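Local coordinates for SusD superfamily protein (PDB 3JQ0) that probably binds sugars or other nutrients at the outer membrane of Bacteroides vulgatus, as a member of the SusD family, at residues Q52-E55 / R56-F59; H178-S181 / A182-Q186. All blocks are in the same frame, centred on the assembly; numbering follows the deposited sequence.

How the contacts relate
Both contacts are local, between neighbours along the chain inside the N-terminal starch-binding-associated family region, in series along the sequence, with centres about 33 Å apart and on opposite sides of the chain's centre. Contact 2 is buried: all its touching residues are enclosed where the loop after helix 149-167 enters helix 182-199. Contact 1 is only partly buried, in the loop between strand 41-43 and helix 75-91, with Leu-57 and Pro-58 buried and Phe-59 exposed. Their chemistry follows their place. Residues 52-59 are tied chiefly by backbone bonds of a short 3-10 turn, whereas residues 178-186 add an indole-hydroxyl bond, a CH-pi contact and a serine N-cap.

Contact 1 of 2, residues Q52-E55 / R56-F59; sequences QGME and RLPF
A short 3-10 turn at residues 54-56, in the loop between strand 41-43 and helix 75-91, folds Gly-53 and Met-54 back on Arg-56 and Leu-57. Arg-56 N donates to Gly-53 O at 3.1 Å, and Leu-57 N follows one residue on with a bond to Met-54 O. The step then widens to four residues, with Phe-59 N giving a hydrogen bond of 3.0 Å to Glu-55 O. Gly-53 has a positive phi, in a backbone shape where a beta carbon would collide with the carbonyl oxygen of Gln-52, which by itself calls for glycine.

Glu-55 bends back over the start of the turn (chi1 70°, chi2 -74°), which brings OE1 to a hydrogen bond with Ser-51 OG and a weak one from Gly-53 N. Arg-56 runs extended from CG to NE, and in one of its two conformers NH1 hydrogen-bonds Thr-61 O. On the side facing helix 27-34, selenomethionine Met-54 and Leu-57 lie side by side, Met-54 CE 4.1 Å from Leu-57 CD1, and both touch Leu-32 of that helix. The Phe-59 ring turns an edge to the turn, its CD1 lying 3.2 Å from Glu-55 O.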
ATOM      1  N   GLN A  52      -4.385  21.745   3.811  1.00  6.84           N
ATOM      2  CA  GLN A  52      -5.311  21.891   2.704  1.00  7.89           C
ATOM      3  C   GLN A  52      -6.273  20.747   2.563  1.00  8.13           C
ATOM      4  O   GLN A  52      -6.528  20.266   1.462  1.00 10.59           O
ATOM      5  CB  GLN A  52      -4.582  22.160   1.407  1.00  8.10           C
ATOM      6  CG  GLN A  52      -3.691  23.408   1.432  1.00  9.56           C
ATOM      7  CD  GLN A  52      -4.437  24.697   1.403  1.00 11.36           C
ATOM      8  OE1 GLN A  52      -5.617  24.761   1.793  1.00 14.89           O
ATOM      9  NE2 GLN A  52      -3.761  25.768   0.963  1.00 14.57           N
ATOM     10  N   GLY A  53      -6.796  20.286   3.701  1.00  8.04           N
ATOM     11  CA  GLY A  53      -7.821  19.257   3.751  1.00  7.74           C
ATOM     12  C   GLY A  53      -7.256  17.864   3.868  1.00  6.93           C
ATOM     13  O   GLY A  53      -7.991  16.943   4.192  1.00  8.16           O
HETATM   14  N   MSE A  54      -5.949  17.670   3.667  1.00  6.87           N
HETATM   15  CA  MSE A  54      -5.391  16.313   3.848  1.00  7.55           C
HETATM   16  C   MSE A  54      -5.588  15.825   5.297  1.00  6.81           C
HETATM   17  O   MSE A  54      -5.676  14.603   5.516  1.00  7.45           O
HETATM   18  CB  MSE A  54      -3.927  16.273   3.473  1.00  7.94           C
HETATM   19  CG  MSE A  54      -3.621  16.579   2.035  1.00  9.45           C
HETATM   20 SE   MSE A  54      -4.653  15.684   0.692  0.75 11.96          SE
HETATM   21  CE  MSE A  54      -4.288  13.945   1.108  1.00 16.64           C
ATOM     22  N   GLU A  55      -5.661  16.749   6.253  1.00  6.46           N
ATOM     23  CA  GLU A  55      -5.815  16.369   7.639  1.00  7.04           C
ATOM     24  C   GLU A  55      -7.125  15.640   7.892  1.00  7.16           C
ATOM     25  O   GLU A  55      -7.254  14.971   8.920  1.00  7.21           O
ATOM     26  CB  GLU A  55      -5.717  17.622   8.538  1.00  7.35           C
ATOM     27  CG  GLU A  55      -6.863  18.616   8.488  1.00  7.55           C
ATOM     28  CD  GLU A  55      -6.998  19.508   7.262  1.00  7.54           C
ATOM     29  OE1 GLU A  55      -6.051  19.563   6.426  1.00  7.59           O
ATOM     30  OE2 GLU A  55      -8.033  20.198   7.145  1.00 10.62           O
ATOM     31  N   ARG A  56      -8.107  15.779   7.016  1.00  7.01           N
ATOM     32  CA  ARG A  56      -9.358  15.087   7.255  0.52  7.19           C
ATOM     33  C   ARG A  56      -9.224  13.577   7.191  1.00  7.04           C
ATOM     34  O   ARG A  56     -10.098  12.882   7.693  1.00  7.42           O
ATOM     35  CB  ARG A  56     -10.432  15.563   6.303  0.52  7.99           C
ATOM     36  CG  ARG A  56     -10.771  16.996   6.508  0.52  7.60           C
ATOM     37  CD  ARG A  56     -12.085  17.285   5.828  0.52 11.03           C
ATOM     38  NE  ARG A  56     -12.500  18.653   6.044  0.52 14.04           N
ATOM     39  CZ  ARG A  56     -13.519  19.021   6.776  0.52 14.43           C
ATOM     40  NH1 ARG A  56     -14.326  18.125   7.313  0.52 11.26           N
ATOM     41  NH2 ARG A  56     -13.740  20.334   6.894  0.52 15.77           N
ATOM     42  N   LEU A  57      -8.140  13.092   6.586  1.00  6.60           N
ATOM     43  CA  LEU A  57      -7.848  11.652   6.620  1.00  6.60           C
ATOM     44  C   LEU A  57      -7.403  11.199   8.021  1.00  6.63           C
ATOM     45  O   LEU A  57      -8.132  10.425   8.651  1.00  6.88           O
ATOM     46  CB  LEU A  57      -6.918  11.225   5.480  1.00  7.44           C
ATOM     47  CG  LEU A  57      -7.412  11.529   4.085  1.00  9.51           C
ATOM     48  CD1 LEU A  57      -6.452  10.990   3.041  1.00 10.43           C
ATOM     49  CD2 LEU A  57      -8.823  11.112   3.820  1.00 12.08           C
ATOM     50  N   PRO A  58      -6.275  11.689   8.558  1.00  6.53           N
ATOM     51  CA  PRO A  58      -5.920  11.220   9.917  1.00  6.88           C
ATOM     52  C   PRO A  58      -6.963  11.606  10.981  1.00  6.59           C
ATOM     53  O   PRO A  58      -7.123  10.877  11.958  1.00  7.80           O
ATOM     54  CB  PRO A  58      -4.555  11.876  10.204  1.00  6.70           C
ATOM     55  CG  PRO A  58      -4.480  12.993   9.207  1.00  7.36           C
ATOM     56  CD  PRO A  58      -5.177  12.461   7.978  1.00  6.56           C
ATOM     57  N   PHE A  59      -7.657  12.720  10.818  1.00  6.80           N
ATOM     58  CA  PHE A  59      -8.674  13.117  11.789  1.00  7.21           C
ATOM     59  C   PHE A  59     -10.006  12.416  11.559  1.00  7.14           C
ATOM     60  O   PHE A  59     -10.920  12.541  12.364  1.00  7.80           O
ATOM     61  CB  PHE A  59      -8.862  14.645  11.805  1.00  7.86           C
ATOM     62  CG  PHE A  59      -7.742  15.357  12.500  1.00 10.53           C
ATOM     63  CD1 PHE A  59      -6.520  15.647  11.956  1.00 12.58           C
ATOM     64  CD2 PHE A  59      -7.924  15.688  13.866  1.00 17.19           C
ATOM     65  CE1 PHE A  59      -5.488  16.291  12.688  1.00 13.38           C
ATOM     66  CE2 PHE A  59      -6.899  16.318  14.590  1.00 18.18           C
ATOM     67  CZ  PHE A  59      -5.698  16.635  13.953  1.00 17.54           C
TER

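Contact 2 of 2, residues H178-S181 / A182-Q186; sequences HFWS and AAATQ
Thr-185 OG1 takes a hydrogen bond from Trp-180 NE1, 2.8 Å long and nearly straight at 165°, and is also hydrogen-bonded to Ser-163 OG of helix 149-167. The hydroxyl sits in the indole plane, at the ring edge, and the two side chains cross at about a right angle. With CG opposite the backbone N (chi1 -162°), Trp-180 lays its indole across the first turn of the helix. The methyl of Ala-184 rises against one face: its CB is 3.6 Å from the centroid of the five-membered ring, a CH-pi contact. Phe-245 meets the indole edge-to-face, and Tyr-113 and Phe-167 add to its surroundings.

A glycine in place of Trp-180 would probably leave Thr-185 OG1 without its indole donor and open a gap over the Ala-184 methyl.

Ser-181 serves the backbone of the same turn. Its carbonyl O receives Thr-185 N at 3.1 Å, the first regular bond of the helix, while OG, turned back over the helix start by a chi1 of 69°, accepts a weak 3.5 Å bond from Ala-184 N. A water donates to the same OG and accepts from Ala-183 N at 2.9 Å, giving a second amide of the first turn a partner. Ser-181 thus occupies the N-cap of helix 182-199, its OG capping the Ala-184 amide, though weakly, with Trp-180 packed beside the first turn.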
ATOM      1  N   HIS A 178       6.098  -5.558 -13.415  1.00  9.47           N
ATOM      2  CA  HIS A 178       5.286  -4.353 -13.448  0.57  7.89           C
ATOM      3  C   HIS A 178       3.986  -4.530 -14.230  1.00  8.20           C
ATOM      4  O   HIS A 178       3.239  -3.583 -14.377  1.00  9.30           O
ATOM      5  CB  HIS A 178       6.132  -3.212 -13.986  0.57  7.49           C
ATOM      6  CG  HIS A 178       6.589  -3.453 -15.385  0.57  7.75           C
ATOM      7  ND1 HIS A 178       7.220  -4.622 -15.750  0.57  9.13           N
ATOM      8  CD2 HIS A 178       6.480  -2.704 -16.494  0.57  8.33           C
ATOM      9  CE1 HIS A 178       7.479  -4.576 -17.038  0.57  9.50           C
ATOM     10  NE2 HIS A 178       7.064  -3.415 -17.500  0.57 10.04           N
ATOM     11  N   PHE A 179       3.710  -5.761 -14.676  1.00  7.81           N
ATOM     12  CA  PHE A 179       2.441  -6.132 -15.274  1.00  8.12           C
ATOM     13  C   PHE A 179       1.808  -7.183 -14.376  1.00  7.63           C
ATOM     14  O   PHE A 179       2.487  -7.934 -13.684  1.00  8.55           O
ATOM     15  CB  PHE A 179       2.612  -6.662 -16.718  1.00  9.09           C
ATOM     16  CG  PHE A 179       2.697  -5.557 -17.750  1.00 10.53           C
ATOM     17  CD1 PHE A 179       3.752  -4.644 -17.780  1.00 14.74           C
ATOM     18  CD2 PHE A 179       1.698  -5.405 -18.685  1.00 10.74           C
ATOM     19  CE1 PHE A 179       3.788  -3.640 -18.742  1.00 16.39           C
ATOM     20  CE2 PHE A 179       1.740  -4.392 -19.624  1.00 11.80           C
ATOM     21  CZ  PHE A 179       2.746  -3.500 -19.637  1.00 13.68           C
ATOM     22  N   TRP A 180       0.473  -7.268 -14.414  1.00  7.80           N
ATOM     23  CA  TRP A 180      -0.229  -8.225 -13.599  1.00  7.87           C
ATOM     24  C   TRP A 180       0.169  -9.658 -13.983  1.00  7.81           C
ATOM     25  O   TRP A 180       0.493  -9.933 -15.131  1.00  8.45           O
ATOM     26  CB  TRP A 180      -1.754  -8.003 -13.688  1.00  8.28           C
ATOM     27  CG  TRP A 180      -2.541  -8.643 -12.582  1.00  7.40           C
ATOM     28  CD1 TRP A 180      -3.051  -9.924 -12.550  1.00  7.72           C
ATOM     29  CD2 TRP A 180      -2.886  -8.033 -11.336  1.00  7.85           C
ATOM     30  NE1 TRP A 180      -3.712 -10.112 -11.366  1.00  8.06           N
ATOM     31  CE2 TRP A 180      -3.621  -8.999 -10.589  1.00  7.33           C
ATOM     32  CE3 TRP A 180      -2.686  -6.766 -10.791  1.00  8.04           C
ATOM     33  CZ2 TRP A 180      -4.104  -8.755  -9.319  1.00  8.24           C
ATOM     34  CZ3 TRP A 180      -3.175  -6.509  -9.507  1.00  8.81           C
ATOM     35  CH2 TRP A 180      -3.887  -7.499  -8.797  1.00  8.39           C
ATOM     36  N   SER A 181       0.129 -10.576 -13.025  1.00  8.22           N
ATOM     37  CA  SER A 181       0.643 -11.950 -13.211  1.00  7.99           C
ATOM     38  C   SER A 181      -0.140 -12.898 -12.311  1.00  8.49           C
ATOM     39  O   SER A 181      -0.940 -12.481 -11.441  1.00  8.46           O
ATOM     40  CB  SER A 181       2.124 -12.012 -12.842  1.00  8.83           C
ATOM     41  OG  SER A 181       2.295 -11.832 -11.447  1.00  9.88           O
ATOM     42  N   ALA A 182       0.139 -14.191 -12.443  1.00  8.25           N
ATOM     43  CA  ALA A 182      -0.529 -15.191 -11.633  1.00  7.98           C
ATOM     44  C   ALA A 182      -0.307 -14.997 -10.140  1.00  8.04           C
ATOM     45  O   ALA A 182      -1.228 -15.189  -9.334  1.00  8.29           O
ATOM     46  CB  ALA A 182      -0.114 -16.597 -12.046  1.00  9.13           C
ATOM     47  N   ALA A 183       0.906 -14.590  -9.751  1.00  7.70           N
ATOM     48  CA  ALA A 183       1.196 -14.402  -8.351  1.00  7.91           C
ATOM     49  C   ALA A 183       0.465 -13.168  -7.817  1.00  7.23           C
ATOM     50  O   ALA A 183       0.097 -13.141  -6.653  1.00  8.04           O
ATOM     51  CB  ALA A 183       2.704 -14.302  -8.089  1.00  9.12           C
ATOM     52  N   ALA A 184       0.249 -12.157  -8.648  1.00  7.61           N
ATOM     53  CA  ALA A 184      -0.543 -11.001  -8.244  1.00  7.49           C
ATOM     54  C   ALA A 184      -1.990 -11.435  -7.941  1.00  7.07           C
ATOM     55  O   ALA A 184      -2.605 -11.047  -6.933  1.00  7.07           O
ATOM     56  CB  ALA A 184      -0.521  -9.890  -9.286  1.00  7.67           C
ATOM     57  N   THR A 185      -2.571 -12.267  -8.821  1.00  7.38           N
ATOM     58  CA  THR A 185      -3.915 -12.809  -8.565  1.00  7.36           C
ATOM     59  C   THR A 185      -3.934 -13.628  -7.259  1.00  7.53           C
ATOM     60  O   THR A 185      -4.906 -13.514  -6.503  1.00  7.59           O
ATOM     61  CB  THR A 185      -4.422 -13.640  -9.743  1.00  7.78           C
ATOM     62  OG1 THR A 185      -4.684 -12.712 -10.776  1.00  8.84           O
ATOM     63  CG2 THR A 185      -5.710 -14.395  -9.388  1.00  9.20           C
ATOM     64  N   GLN A 186      -2.932 -14.446  -6.974  1.00  7.46           N
ATOM     65  CA  GLN A 186      -2.921 -15.206  -5.724  1.00  7.26           C
ATOM     66  C   GLN A 186      -2.808 -14.307  -4.483  1.00  6.93           C
ATOM     67  O   GLN A 186      -3.459 -14.570  -3.494  1.00  7.52           O
ATOM     68  CB  GLN A 186      -1.855 -16.290  -5.723  1.00  8.10           C
ATOM     69  CG  GLN A 186      -2.096 -17.353  -6.785  1.00  8.92           C
ATOM     70  CD  GLN A 186      -3.419 -18.054  -6.600  1.00  9.41           C
ATOM     71  OE1 GLN A 186      -3.689 -18.642  -5.535  1.00 10.47           O
ATOM     72  NE2 GLN A 186      -4.255 -17.998  -7.631  1.00  9.97           N
TER
HETATM   73  O   HOH W   1       3.433 -14.625 -11.241  1.00  9.73           O